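Local structure of yersinopine synthase (Yersinia pestis, 6C4M) at residues 292-305 against 351-363. The protein catalyses the NADPH-dependent reductive condensation of pyruvate with an amino-acid-derived intermediate, the last step in making the metallophore yersinopine. Residues are numbered along the deposited sequence; the frame is centred on the assembly and turned at random.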
# COMPACT_ATOMS: atom_id res chain seq x y z
N VAL A 292 2.99 6.35 -6.96
CA VAL A 292 3.63 5.11 -6.55
C VAL A 292 2.96 3.91 -7.21
O VAL A 292 1.75 3.68 -7.08
CB VAL A 292 3.64 4.97 -5.02
CG1 VAL A 292 4.25 3.65 -4.64
CG2 VAL A 292 4.47 6.12 -4.44
N CYS A 293 3.76 3.12 -7.87
CA CYS A 293 3.32 1.96 -8.62
C CYS A 293 4.58 1.22 -9.03
O CYS A 293 5.67 1.80 -8.97
CB CYS A 293 2.50 2.39 -9.84
SG CYS A 293 3.44 3.29 -11.10
N PRO A 294 4.49 -0.01 -9.52
CA PRO A 294 5.72 -0.74 -9.88
C PRO A 294 6.64 -0.02 -10.87
O PRO A 294 7.86 -0.08 -10.67
CB PRO A 294 5.16 -2.05 -10.43
CG PRO A 294 3.90 -2.26 -9.64
CD PRO A 294 3.30 -0.89 -9.56
N ALA A 295 6.14 0.66 -11.91
CA ALA A 295 7.07 1.27 -12.86
C ALA A 295 7.85 2.41 -12.21
O ALA A 295 9.04 2.60 -12.49
CB ALA A 295 6.34 1.80 -14.09
N VAL A 296 7.17 3.18 -11.36
CA VAL A 296 7.80 4.28 -10.66
C VAL A 296 8.85 3.75 -9.68
O VAL A 296 9.97 4.25 -9.63
CB VAL A 296 6.69 5.12 -9.99
CG1 VAL A 296 7.25 6.00 -8.90
CG2 VAL A 296 5.99 5.98 -11.04
N ILE A 297 8.53 2.66 -8.97
CA ILE A 297 9.51 2.05 -8.07
C ILE A 297 10.69 1.50 -8.86
O ILE A 297 11.84 1.56 -8.41
CB ILE A 297 8.82 0.95 -7.23
CG1 ILE A 297 7.86 1.60 -6.22
CG2 ILE A 297 9.81 0.02 -6.58
CD1 ILE A 297 8.57 2.48 -5.19
N ALA A 298 10.42 0.96 -10.05
CA ALA A 298 11.51 0.51 -10.92
C ALA A 298 12.42 1.67 -11.29
O ALA A 298 13.65 1.50 -11.37
CB ALA A 298 10.92 -0.18 -12.17
N ASP A 299 11.86 2.87 -11.47
CA ASP A 299 12.72 4.03 -11.74
C ASP A 299 13.53 4.44 -10.50
O ASP A 299 14.66 4.91 -10.62
CB ASP A 299 11.92 5.25 -12.21
CG ASP A 299 11.40 5.13 -13.64
OD1 ASP A 299 11.91 4.29 -14.42
OD2 ASP A 299 10.52 5.94 -14.01
N LEU A 300 12.94 4.29 -9.31
CA LEU A 300 13.67 4.60 -8.09
C LEU A 300 14.87 3.69 -7.94
O LEU A 300 16.00 4.14 -7.68
CB LEU A 300 12.73 4.49 -6.89
CG LEU A 300 13.30 4.69 -5.48
CD1 LEU A 300 13.96 6.00 -5.38
CD2 LEU A 300 12.20 4.59 -4.45
N ALA A 301 14.66 2.39 -8.13
CA ALA A 301 15.77 1.45 -8.04
C ALA A 301 16.78 1.68 -9.16
O ALA A 301 17.99 1.59 -8.92
CB ALA A 301 15.22 0.03 -8.10
N GLY A 302 16.32 1.92 -10.39
CA GLY A 302 17.24 2.12 -11.50
C GLY A 302 18.08 3.38 -11.37
O GLY A 302 19.26 3.41 -11.74
N LEU A 303 17.48 4.47 -10.87
CA LEU A 303 18.25 5.69 -10.66
C LEU A 303 19.33 5.51 -9.58
O LEU A 303 20.46 6.01 -9.72
CB LEU A 303 17.30 6.84 -10.30
CG LEU A 303 17.92 8.22 -10.03
CD1 LEU A 303 18.64 8.72 -11.25
CD2 LEU A 303 16.87 9.22 -9.57
N ALA A 304 19.01 4.78 -8.50
CA ALA A 304 20.04 4.42 -7.53
C ALA A 304 21.18 3.64 -8.19
O ALA A 304 22.35 3.87 -7.89
CB ALA A 304 19.42 3.62 -6.38
N ASP A 305 20.84 2.68 -9.07
CA ASP A 305 21.89 1.99 -9.83
C ASP A 305 22.74 2.98 -10.62
O ASP A 305 23.95 2.80 -10.75
CB ASP A 305 21.29 0.97 -10.82
CG ASP A 305 20.69 -0.23 -10.17
OD1 ASP A 305 21.20 -0.67 -9.12
OD2 ASP A 305 19.74 -0.77 -10.78
N LEU A 351 14.36 -7.19 -8.98
CA LEU A 351 12.94 -7.34 -8.71
C LEU A 351 12.68 -7.35 -7.22
O LEU A 351 11.67 -6.80 -6.74
CB LEU A 351 12.40 -8.61 -9.37
CG LEU A 351 10.89 -8.77 -9.33
CD1 LEU A 351 10.18 -7.55 -9.94
CD2 LEU A 351 10.49 -10.01 -10.07
N GLU A 352 13.59 -7.94 -6.45
CA GLU A 352 13.41 -7.97 -5.00
C GLU A 352 13.69 -6.62 -4.38
O GLU A 352 13.02 -6.21 -3.42
CB GLU A 352 14.32 -9.02 -4.37
CG GLU A 352 13.92 -9.30 -2.92
CD GLU A 352 14.53 -10.57 -2.36
OE1 GLU A 352 15.39 -11.20 -3.02
OE2 GLU A 352 14.13 -10.93 -1.24
N GLN A 353 14.71 -5.91 -4.89
CA GLN A 353 14.89 -4.52 -4.52
C GLN A 353 13.61 -3.73 -4.72
O GLN A 353 13.19 -2.96 -3.84
CB GLN A 353 16.03 -3.89 -5.36
CG GLN A 353 17.44 -4.29 -4.95
CD GLN A 353 18.48 -3.38 -5.63
OE1 GLN A 353 18.15 -2.61 -6.54
NE2 GLN A 353 19.71 -3.47 -5.19
N GLN A 354 12.97 -3.91 -5.87
CA GLN A 354 11.78 -3.15 -6.16
C GLN A 354 10.65 -3.51 -5.21
O GLN A 354 9.99 -2.62 -4.66
CB GLN A 354 11.38 -3.38 -7.62
CG GLN A 354 12.32 -2.62 -8.61
CD GLN A 354 12.08 -3.04 -10.05
OE1 GLN A 354 10.96 -3.29 -10.44
NE2 GLN A 354 13.14 -3.17 -10.82
N TYR A 355 10.40 -4.81 -5.02
CA TYR A 355 9.37 -5.23 -4.08
C TYR A 355 9.62 -4.58 -2.72
O TYR A 355 8.71 -3.96 -2.15
CB TYR A 355 9.35 -6.77 -3.99
CG TYR A 355 8.26 -7.42 -3.13
CD1 TYR A 355 7.14 -6.73 -2.71
CD2 TYR A 355 8.37 -8.75 -2.75
CE1 TYR A 355 6.18 -7.32 -1.94
CE2 TYR A 355 7.41 -9.37 -1.96
CZ TYR A 355 6.32 -8.65 -1.57
OH TYR A 355 5.33 -9.25 -0.82
N ALA A 356 10.87 -4.63 -2.24
CA ALA A 356 11.18 -4.04 -0.94
C ALA A 356 10.86 -2.56 -0.91
O ALA A 356 10.27 -2.07 0.07
CB ALA A 356 12.64 -4.29 -0.58
N LEU A 357 11.19 -1.83 -1.99
CA LEU A 357 10.90 -0.40 -2.02
C LEU A 357 9.42 -0.10 -2.11
O LEU A 357 8.95 0.86 -1.47
CB LEU A 357 11.66 0.26 -3.17
CG LEU A 357 13.17 0.39 -2.97
CD1 LEU A 357 13.87 0.69 -4.32
CD2 LEU A 357 13.46 1.51 -1.94
N PHE A 358 8.66 -0.89 -2.91
CA PHE A 358 7.22 -0.71 -2.95
C PHE A 358 6.62 -0.95 -1.58
O PHE A 358 5.77 -0.18 -1.12
CB PHE A 358 6.55 -1.63 -4.01
CG PHE A 358 5.08 -1.38 -4.14
CD1 PHE A 358 4.19 -1.97 -3.27
CD2 PHE A 358 4.60 -0.49 -5.09
CE1 PHE A 358 2.83 -1.71 -3.36
CE2 PHE A 358 3.25 -0.25 -5.19
CZ PHE A 358 2.37 -0.86 -4.31
N VAL A 359 7.10 -1.97 -0.88
CA VAL A 359 6.58 -2.23 0.46
C VAL A 359 6.91 -1.06 1.37
O VAL A 359 6.06 -0.55 2.11
CB VAL A 359 7.10 -3.57 1.02
CG1 VAL A 359 6.68 -3.76 2.46
CG2 VAL A 359 6.56 -4.74 0.22
N ARG A 360 8.16 -0.59 1.30
CA ARG A 360 8.54 0.56 2.11
C ARG A 360 7.60 1.75 1.91
O ARG A 360 7.07 2.29 2.88
CB ARG A 360 9.98 0.95 1.79
CG ARG A 360 10.55 1.83 2.84
CD ARG A 360 10.91 3.14 2.28
NE ARG A 360 11.34 4.02 3.34
CZ ARG A 360 11.40 5.32 3.25
NH1 ARG A 360 11.08 5.92 2.09
NH2 ARG A 360 11.79 6.02 4.31
N TYR A 361 7.37 2.17 0.65
CA TYR A 361 6.51 3.34 0.44
C TYR A 361 5.05 3.08 0.79
O TYR A 361 4.34 4.00 1.21
CB TYR A 361 6.69 3.86 -0.99
CG TYR A 361 7.93 4.69 -1.03
CD1 TYR A 361 7.89 6.04 -0.71
CD2 TYR A 361 9.17 4.12 -1.34
CE1 TYR A 361 9.06 6.81 -0.68
CE2 TYR A 361 10.33 4.88 -1.31
CZ TYR A 361 10.28 6.22 -0.98
OH TYR A 361 11.45 6.97 -0.99
N THR A 362 4.57 1.85 0.62
CA THR A 362 3.23 1.53 1.13
C THR A 362 3.19 1.71 2.64
O THR A 362 2.29 2.37 3.18
CB THR A 362 2.86 0.11 0.71
OG1 THR A 362 2.92 0.02 -0.71
CG2 THR A 362 1.45 -0.33 1.22
N ALA A 363 4.17 1.14 3.35
CA ALA A 363 4.18 1.22 4.81
C ALA A 363 4.25 2.66 5.30
O ALA A 363 3.65 3.00 6.32
CB ALA A 363 5.37 0.44 5.35
O HOH W 1 8.78 -2.46 -9.69
O HOH W 2 18.90 0.20 -6.44
O HOH W 3 18.46 -2.68 -9.24
O HOH W 4 21.53 -1.74 -6.59
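V292 CG1 lies 4.1 Å from F358 CE2, the two side chains crossing at a slant. At the N-cap of helix 294-313, C293 brings its CA to the edge of the same ring. A water appears to bridge P294 O and Q354 OE1, though its leg to OE1 is doubtfully short. I297 is the central knob, set among Q354, L357, F358 and Y361. Its chi1 of -70° sends CG2 anti to the backbone N and onto the Q354 backbone, 3.3 Å from Q354 O, while CG1 meets the F358 ring edge at CD2 and CD1 lies near CD2 of Y361. A298 CB packs 3.6 Å from Q354 OE1; the extended Q354 chain lies along the A298 turn, its CD against A298 CA and CB and its CG 4.0 Å from A301 CB. L300 meets Y361 from the opposite direction, CD2 to CE2 at 3.7 Å, and also touches L357. A301 CB fits against L357 CD1. Beyond it contact turns polar: separate waters join Q353 OE1 to A301 O and D305 OD2, and a third links Q353 NE2 to D305 OD1, while NE2 also bonds to F345 O. M336 of the second subunit packs on P294. No direct hydrogen bond spans the segments; the axes of 294-305 and 351-363 approach to 9.1 Å at 116°, a knob-into-hole helix crossing in the helix-rich part of this opine dehydrogenase, with Y361 about 8 Å, side chain to side chain, from H260, the inferred proton donor/acceptor.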